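Local coordinates for probable methyltransferase (Bordetella pertussis, PDB 3KTY), which probably methylates RNA using S-adenosyl-L-methionine, as a SpoU/TrmH-family enzyme of which this chain is the SPOUT methyltransferase domain, at residues D101-L113 / L161-L173. Residues are numbered along the deposited sequence; the frame is centred on the assembly and turned at random.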
ATOM      1  N   ASP A 101     -13.488   5.114  -7.874  1.00 50.24           N
ATOM      2  CA  ASP A 101     -12.349   4.896  -7.017  1.00 46.10           C
ATOM      3  C   ASP A 101     -11.583   3.672  -7.455  1.00 40.35           C
ATOM      4  O   ASP A 101     -12.082   2.854  -8.220  1.00 41.82           O
ATOM      5  CB  ASP A 101     -12.754   4.795  -5.529  1.00 48.36           C
ATOM      6  CG  ASP A 101     -13.644   3.584  -5.210  1.00 49.35           C
ATOM      7  OD1 ASP A 101     -13.514   2.482  -5.806  1.00 44.16           O
ATOM      8  OD2 ASP A 101     -14.478   3.744  -4.304  1.00 50.99           O
ATOM      9  N   ILE A 102     -10.376   3.539  -6.929  1.00 35.10           N
ATOM     10  CA  ILE A 102      -9.466   2.479  -7.329  1.00 34.13           C
ATOM     11  C   ILE A 102     -10.090   1.100  -7.153  1.00 36.05           C
ATOM     12  O   ILE A 102      -9.702   0.160  -7.816  1.00 39.27           O
ATOM     13  CB  ILE A 102      -8.127   2.576  -6.534  1.00 37.45           C
ATOM     14  CG1 ILE A 102      -7.120   1.579  -7.057  1.00 42.46           C
ATOM     15  CG2 ILE A 102      -8.353   2.369  -5.008  1.00 36.83           C
ATOM     16  CD1 ILE A 102      -6.665   1.901  -8.462  1.00 52.24           C
ATOM     17  N   ARG A 103     -11.042   0.972  -6.235  1.00 36.71           N
ATOM     18  CA  ARG A 103     -11.675  -0.324  -6.002  1.00 40.08           C
ATOM     19  C   ARG A 103     -12.687  -0.668  -7.130  1.00 31.75           C
ATOM     20  O   ARG A 103     -12.704  -1.777  -7.611  1.00 31.68           O
ATOM     21  CB  ARG A 103     -12.281  -0.382  -4.595  1.00 38.61           C
ATOM     22  CG  ARG A 103     -13.276  -1.490  -4.357  1.00 32.44           C
ATOM     23  CD  ARG A 103     -12.746  -2.629  -3.483  1.00 33.24           C
ATOM     24  NE  ARG A 103     -11.738  -2.284  -2.461  1.00 41.19           N
ATOM     25  CZ  ARG A 103     -11.880  -2.479  -1.153  1.00 48.35           C
ATOM     26  NH1 ARG A 103     -13.026  -2.969  -0.669  1.00 57.23           N
ATOM     27  NH2 ARG A 103     -10.876  -2.201  -0.327  1.00 39.43           N
ATOM     28  N   GLU A 104     -13.498   0.307  -7.525  0.52 33.03           N
ATOM     29  CA  GLU A 104     -14.319   0.211  -8.732  0.52 36.80           C
ATOM     30  C   GLU A 104     -13.446  -0.025  -9.991  0.52 35.41           C
ATOM     31  O   GLU A 104     -13.758  -0.849 -10.850  0.52 36.42           O
ATOM     32  CB  GLU A 104     -15.205   1.467  -8.864  0.52 34.31           C
ATOM     33  CG  GLU A 104     -16.147   1.652  -7.664  0.52 43.31           C
ATOM     34  CD  GLU A 104     -16.690   3.077  -7.466  0.52 51.18           C
ATOM     35  OE1 GLU A 104     -15.963   4.062  -7.713  0.52 50.53           O
ATOM     36  OE2 GLU A 104     -17.854   3.208  -7.032  0.52 55.40           O
ATOM     37  N   ALA A 105     -12.330   0.668 -10.071  1.00 33.65           N
ATOM     38  CA  ALA A 105     -11.512   0.603 -11.243  1.00 33.08           C
ATOM     39  C   ALA A 105     -10.931  -0.806 -11.369  1.00 34.15           C
ATOM     40  O   ALA A 105     -10.960  -1.427 -12.455  1.00 36.61           O
ATOM     41  CB  ALA A 105     -10.457   1.700 -11.231  1.00 31.20           C
ATOM     42  N   ALA A 106     -10.468  -1.347 -10.256  1.00 28.02           N
ATOM     43  CA  ALA A 106      -9.995  -2.733 -10.229  1.00 27.24           C
ATOM     44  C   ALA A 106     -11.051  -3.754 -10.683  1.00 32.43           C
ATOM     45  O   ALA A 106     -10.749  -4.649 -11.470  1.00 37.10           O
ATOM     46  CB  ALA A 106      -9.460  -3.093  -8.864  1.00 28.39           C
ATOM     47  N   GLY A 107     -12.285  -3.622 -10.202  1.00 30.40           N
ATOM     48  CA  GLY A 107     -13.375  -4.480 -10.676  1.00 35.33           C
ATOM     49  C   GLY A 107     -13.628  -4.406 -12.199  1.00 36.49           C
ATOM     50  O   GLY A 107     -13.789  -5.436 -12.868  1.00 39.49           O
ATOM     51  N   LEU A 108     -13.661  -3.186 -12.732  1.00 33.65           N
ATOM     52  CA  LEU A 108     -13.717  -2.946 -14.184  1.00 35.02           C
ATOM     53  C   LEU A 108     -12.550  -3.606 -14.906  1.00 36.09           C
ATOM     54  O   LEU A 108     -12.739  -4.252 -15.907  1.00 43.99           O
ATOM     55  CB  LEU A 108     -13.672  -1.470 -14.459  1.00 33.62           C
ATOM     56  CG  LEU A 108     -14.879  -0.722 -13.938  1.00 46.64           C
ATOM     57  CD1 LEU A 108     -14.605   0.783 -13.981  1.00 42.36           C
ATOM     58  CD2 LEU A 108     -16.096  -1.127 -14.785  1.00 45.22           C
ATOM     59  N   ALA A 109     -11.341  -3.471 -14.387  1.00 35.37           N
ATOM     60  CA  ALA A 109     -10.218  -4.139 -15.008  1.00 27.67           C
ATOM     61  C   ALA A 109     -10.412  -5.646 -15.153  1.00 33.88           C
ATOM     62  O   ALA A 109     -10.061  -6.223 -16.177  1.00 41.85           O
ATOM     63  CB  ALA A 109      -8.941  -3.849 -14.253  1.00 22.74           C
ATOM     64  N   ARG A 110     -10.935  -6.280 -14.110  1.00 32.75           N
ATOM     65  CA  ARG A 110     -11.124  -7.727 -14.075  1.00 33.71           C
ATOM     66  C   ARG A 110     -12.103  -8.154 -15.150  1.00 35.45           C
ATOM     67  O   ARG A 110     -11.894  -9.142 -15.841  1.00 37.46           O
ATOM     68  CB  ARG A 110     -11.670  -8.165 -12.700  1.00 33.09           C
ATOM     69  CG  ARG A 110     -12.357  -9.518 -12.689  1.00 28.52           C
ATOM     70  CD  ARG A 110     -11.350 -10.601 -12.901  1.00 33.46           C
ATOM     71  NE  ARG A 110     -11.983 -11.915 -12.875  1.00 42.66           N
ATOM     72  CZ  ARG A 110     -11.936 -12.739 -11.825  1.00 42.49           C
ATOM     73  NH1 ARG A 110     -11.291 -12.387 -10.688  1.00 31.86           N
ATOM     74  NH2 ARG A 110     -12.516 -13.926 -11.907  1.00 32.96           N
ATOM     75  N   ARG A 111     -13.181  -7.391 -15.256  1.00 30.72           N
ATOM     76  CA  ARG A 111     -14.238  -7.610 -16.226  1.00 36.95           C
ATOM     77  C   ARG A 111     -13.663  -7.492 -17.644  1.00 41.79           C
ATOM     78  O   ARG A 111     -13.873  -8.356 -18.495  1.00 48.38           O
ATOM     79  CB  ARG A 111     -15.320  -6.538 -16.017  1.00 39.74           C
ATOM     80  CG  ARG A 111     -16.754  -7.025 -16.041  1.00 68.14           C
ATOM     81  CD  ARG A 111     -17.676  -6.065 -15.271  1.00 79.76           C
ATOM     82  NE  ARG A 111     -17.387  -6.087 -13.833  1.00 82.12           N
ATOM     83  CZ  ARG A 111     -17.477  -5.027 -13.026  1.00 82.10           C
ATOM     84  NH1 ARG A 111     -17.185  -5.145 -11.725  1.00 77.59           N
ATOM     85  NH2 ARG A 111     -17.860  -3.850 -13.516  1.00 77.93           N
ATOM     86  N   HIS A 112     -12.918  -6.419 -17.881  1.00 34.89           N
ATOM     87  CA  HIS A 112     -12.284  -6.208 -19.162  1.00 39.06           C
ATOM     88  C   HIS A 112     -11.346  -7.357 -19.518  1.00 36.50           C
ATOM     89  O   HIS A 112     -11.413  -7.883 -20.605  1.00 47.21           O
ATOM     90  CB  HIS A 112     -11.551  -4.872 -19.176  1.00 36.95           C
ATOM     91  CG  HIS A 112     -11.030  -4.488 -20.527  1.00 42.08           C
ATOM     92  ND1 HIS A 112     -11.852  -4.022 -21.535  1.00 41.24           N
ATOM     93  CD2 HIS A 112      -9.770  -4.488 -21.037  1.00 35.26           C
ATOM     94  CE1 HIS A 112     -11.123  -3.770 -22.609  1.00 46.79           C
ATOM     95  NE2 HIS A 112      -9.863  -4.058 -22.339  1.00 43.10           N
ATOM     96  N   LEU A 113     -10.484  -7.769 -18.605  1.00 29.50           N
ATOM     97  CA  LEU A 113      -9.575  -8.857 -18.935  1.00 37.59           C
ATOM     98  C   LEU A 113     -10.273 -10.188 -19.158  1.00 48.45           C
ATOM     99  O   LEU A 113      -9.767 -11.061 -19.885  1.00 45.61           O
ATOM    100  CB  LEU A 113      -8.488  -8.998 -17.882  1.00 38.24           C
ATOM    101  CG  LEU A 113      -7.623  -7.740 -17.765  1.00 41.37           C
ATOM    102  CD1 LEU A 113      -6.497  -7.980 -16.793  1.00 39.71           C
ATOM    103  CD2 LEU A 113      -7.078  -7.327 -19.137  1.00 32.26           C
ATOM    104  N   LEU A 161       1.182   3.565  -6.236  1.00 38.05           N
ATOM    105  CA  LEU A 161       1.342   2.363  -7.054  1.00 40.87           C
ATOM    106  C   LEU A 161       1.081   1.072  -6.283  1.00 41.47           C
ATOM    107  O   LEU A 161       0.434   0.140  -6.791  1.00 37.22           O
ATOM    108  CB  LEU A 161       2.732   2.294  -7.676  1.00 45.71           C
ATOM    109  CG  LEU A 161       2.745   2.821  -9.086  1.00 59.96           C
ATOM    110  CD1 LEU A 161       4.068   2.508  -9.748  1.00 69.14           C
ATOM    111  CD2 LEU A 161       1.626   2.189  -9.834  1.00 63.18           C
ATOM    112  N   GLN A 162       1.613   0.983  -5.078  1.00 37.58           N
ATOM    113  CA  GLN A 162       1.389  -0.231  -4.322  1.00 54.69           C
ATOM    114  C   GLN A 162      -0.131  -0.441  -4.051  1.00 32.14           C
ATOM    115  O   GLN A 162      -0.666  -1.550  -4.230  1.00 29.48           O
ATOM    116  CB  GLN A 162       2.198  -0.200  -3.027  1.00 66.72           C
ATOM    117  CG  GLN A 162       2.418  -1.573  -2.434  1.00 82.40           C
ATOM    118  CD  GLN A 162       3.188  -1.509  -1.131  1.00105.48           C
ATOM    119  OE1 GLN A 162       3.546  -2.542  -0.548  1.00109.17           O
ATOM    120  NE2 GLN A 162       3.456  -0.285  -0.664  1.00115.68           N
ATOM    121  N   LEU A 163      -0.819   0.627  -3.631  1.00 26.77           N
ATOM    122  CA  LEU A 163      -2.248   0.523  -3.425  1.00 32.27           C
ATOM    123  C   LEU A 163      -2.931   0.035  -4.717  1.00 26.33           C
ATOM    124  O   LEU A 163      -3.703  -0.894  -4.676  1.00 30.76           O
ATOM    125  CB  LEU A 163      -2.862   1.836  -2.909  1.00 27.49           C
ATOM    126  CG  LEU A 163      -2.416   2.142  -1.508  1.00 39.98           C
ATOM    127  CD1 LEU A 163      -3.212   3.274  -0.946  1.00 51.17           C
ATOM    128  CD2 LEU A 163      -2.565   0.909  -0.661  1.00 44.30           C
ATOM    129  N   ALA A 164      -2.659   0.675  -5.843  1.00 28.12           N
ATOM    130  CA  ALA A 164      -3.288   0.277  -7.112  1.00 30.76           C
ATOM    131  C   ALA A 164      -3.030  -1.181  -7.470  1.00 23.73           C
ATOM    132  O   ALA A 164      -3.926  -1.940  -7.862  1.00 29.52           O
ATOM    133  CB  ALA A 164      -2.781   1.149  -8.222  1.00 31.13           C
ATOM    134  N   ALA A 165      -1.777  -1.575  -7.315  1.00 26.72           N
ATOM    135  CA  ALA A 165      -1.387  -2.912  -7.633  1.00 24.05           C
ATOM    136  C   ALA A 165      -1.993  -3.908  -6.641  1.00 25.72           C
ATOM    137  O   ALA A 165      -2.298  -5.034  -7.013  1.00 26.48           O
ATOM    138  CB  ALA A 165       0.151  -3.029  -7.674  1.00 19.58           C
ATOM    139  N   TRP A 166      -2.157  -3.505  -5.380  1.00 25.64           N
ATOM    140  CA  TRP A 166      -2.833  -4.385  -4.422  1.00 17.12           C
ATOM    141  C   TRP A 166      -4.314  -4.576  -4.847  1.00 18.97           C
ATOM    142  O   TRP A 166      -4.794  -5.696  -4.992  1.00 22.48           O
ATOM    143  CB  TRP A 166      -2.631  -3.885  -2.946  1.00 29.34           C
ATOM    144  CG  TRP A 166      -3.708  -4.299  -2.105  1.00 29.73           C
ATOM    145  CD1 TRP A 166      -4.710  -3.528  -1.646  1.00 24.80           C
ATOM    146  CD2 TRP A 166      -3.989  -5.636  -1.675  1.00 32.44           C
ATOM    147  NE1 TRP A 166      -5.604  -4.286  -0.930  1.00 27.99           N
ATOM    148  CE2 TRP A 166      -5.185  -5.591  -0.933  1.00 25.94           C
ATOM    149  CE3 TRP A 166      -3.345  -6.873  -1.855  1.00 32.29           C
ATOM    150  CZ2 TRP A 166      -5.772  -6.724  -0.377  1.00 31.70           C
ATOM    151  CZ3 TRP A 166      -3.919  -8.008  -1.288  1.00 35.99           C
ATOM    152  CH2 TRP A 166      -5.114  -7.919  -0.556  1.00 42.28           C
ATOM    153  N   GLU A 167      -5.022  -3.491  -5.108  1.00 22.13           N
ATOM    154  CA  GLU A 167      -6.419  -3.574  -5.603  1.00 20.61           C
ATOM    155  C   GLU A 167      -6.591  -4.448  -6.836  1.00 27.07           C
ATOM    156  O   GLU A 167      -7.500  -5.291  -6.928  1.00 29.19           O
ATOM    157  CB  GLU A 167      -6.908  -2.167  -5.915  1.00 20.09           C
ATOM    158  CG  GLU A 167      -7.208  -1.374  -4.567  1.00 33.81           C
ATOM    159  CD  GLU A 167      -8.406  -1.922  -3.770  1.00 34.67           C
ATOM    160  OE1 GLU A 167      -9.227  -2.674  -4.327  1.00 35.35           O
ATOM    161  OE2 GLU A 167      -8.541  -1.602  -2.571  1.00 47.27           O
ATOM    162  N   LEU A 168      -5.678  -4.263  -7.781  1.00 32.44           N
ATOM    163  CA  LEU A 168      -5.688  -5.032  -8.992  1.00 23.22           C
ATOM    164  C   LEU A 168      -5.399  -6.481  -8.727  1.00 23.62           C
ATOM    165  O   LEU A 168      -6.045  -7.360  -9.248  1.00 26.43           O
ATOM    166  CB  LEU A 168      -4.679  -4.468  -9.986  1.00 33.45           C
ATOM    167  CG  LEU A 168      -5.211  -3.222 -10.695  1.00 32.49           C
ATOM    168  CD1 LEU A 168      -4.097  -2.598 -11.482  1.00 28.59           C
ATOM    169  CD2 LEU A 168      -6.360  -3.638 -11.596  1.00 22.96           C
ATOM    170  N   ARG A 169      -4.409  -6.746  -7.913  1.00 22.54           N
ATOM    171  CA  ARG A 169      -4.151  -8.128  -7.572  1.00 28.63           C
ATOM    172  C   ARG A 169      -5.386  -8.787  -6.949  1.00 33.56           C
ATOM    173  O   ARG A 169      -5.812  -9.884  -7.321  1.00 31.47           O
ATOM    174  CB  ARG A 169      -2.959  -8.195  -6.604  1.00 24.03           C
ATOM    175  CG  ARG A 169      -2.758  -9.547  -5.983  1.00 23.91           C
ATOM    176  CD  ARG A 169      -1.389  -9.610  -5.190  1.00 32.20           C
ATOM    177  NE  ARG A 169      -1.193 -10.993  -4.799  1.00 29.02           N
ATOM    178  CZ  ARG A 169      -0.764 -11.948  -5.609  1.00 35.50           C
ATOM    179  NH1 ARG A 169      -0.415 -11.664  -6.848  1.00 46.71           N
ATOM    180  NH2 ARG A 169      -0.684 -13.191  -5.179  1.00 36.96           N
ATOM    181  N   TYR A 170      -5.968  -8.106  -5.985  1.00 30.58           N
ATOM    182  CA  TYR A 170      -7.083  -8.706  -5.291  1.00 36.43           C
ATOM    183  C   TYR A 170      -8.205  -8.981  -6.282  1.00 27.42           C
ATOM    184  O   TYR A 170      -8.891 -10.000  -6.207  1.00 31.10           O
ATOM    185  CB  TYR A 170      -7.598  -7.801  -4.155  1.00 32.12           C
ATOM    186  CG  TYR A 170      -8.498  -8.553  -3.204  1.00 31.88           C
ATOM    187  CD1 TYR A 170      -7.955  -9.284  -2.143  1.00 37.54           C
ATOM    188  CD2 TYR A 170      -9.884  -8.582  -3.389  1.00 28.81           C
ATOM    189  CE1 TYR A 170      -8.768 -10.011  -1.264  1.00 40.79           C
ATOM    190  CE2 TYR A 170     -10.716  -9.291  -2.485  1.00 28.84           C
ATOM    191  CZ  TYR A 170     -10.154 -10.003  -1.447  1.00 37.06           C
ATOM    192  OH  TYR A 170     -10.969 -10.724  -0.587  1.00 51.25           O
ATOM    193  N   ALA A 171      -8.422  -8.036  -7.170  1.00 21.27           N
ATOM    194  CA  ALA A 171      -9.546  -8.178  -8.085  1.00 26.22           C
ATOM    195  C   ALA A 171      -9.276  -9.286  -9.151  1.00 37.38           C
ATOM    196  O   ALA A 171     -10.197  -9.898  -9.660  1.00 38.77           O
ATOM    197  CB  ALA A 171      -9.909  -6.842  -8.720  1.00 21.20           C
ATOM    198  N   LEU A 172      -8.008  -9.615  -9.377  1.00 29.80           N
ATOM    199  CA  LEU A 172      -7.662 -10.601 -10.373  1.00 32.95           C
ATOM    200  C   LEU A 172      -7.531 -12.017  -9.830  1.00 42.06           C
ATOM    201  O   LEU A 172      -7.673 -12.994 -10.567  1.00 45.78           O
ATOM    202  CB  LEU A 172      -6.362 -10.191 -11.093  1.00 32.08           C
ATOM    203  CG  LEU A 172      -6.371  -8.958 -11.994  1.00 41.11           C
ATOM    204  CD1 LEU A 172      -5.063  -8.892 -12.775  1.00 47.23           C
ATOM    205  CD2 LEU A 172      -7.549  -9.000 -12.966  1.00 42.81           C
ATOM    206  N   LEU A 173      -7.255 -12.147  -8.542  1.00 48.27           N
ATOM    207  CA  LEU A 173      -7.052 -13.472  -7.972  1.00 50.23           C
ATOM    208  C   LEU A 173      -8.285 -14.386  -8.078  1.00 57.26           C
ATOM    209  O   LEU A 173      -9.424 -13.920  -8.029  1.00 59.53           O
ATOM    210  CB  LEU A 173      -6.576 -13.363  -6.528  1.00 38.47           C
ATOM    211  CG  LEU A 173      -5.082 -13.072  -6.452  1.00 38.03           C
ATOM    212  CD1 LEU A 173      -4.608 -12.927  -4.991  1.00 42.85           C
ATOM    213  CD2 LEU A 173      -4.243 -14.111  -7.185  1.00 40.44           C
TER
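A106 and A171 meet CB to CB at 3.8 Å, showing how small side chains let two helices pack closely: the axes of 102-113 and 161-172 approach to 8.6 Å, crossing at -45°. The A106 methyl also rests on the backbone carbonyl of E167. On one flank of this alanine pair, CD2 of L168 reaches A109 CB at 3.7 Å; toward the C-terminal ends, L113 and L172 cross almost at a right angle. I102 lays CG1 against the CB and CG of E167 and directs CD1 to A164.

Polar contacts come from R103 and R110, two turns apart on the same side of helix 102-113. The bent E167 chain (chi2 -68°) presents its carboxylate to R103, the two planar groups nearly coplanar; NH2 of R103 donates to the syn lone pair of OE2 at 3.3 Å, while the NE bonds are weak. Stronger partners of both come from the second subunit, E167 for R103 and W166 for E167, making this salt bridge part of the dimer interface. R110 NH1 donates in its guanidinium plane to A171 O (2.9 Å, N-H...O angle 154°), while R110 NE forms a salt bridge with D114.

Both helices cover one face of the parallel sheet, A109 and L168 on strand 121-125, A105 and A164 on strand 84-89.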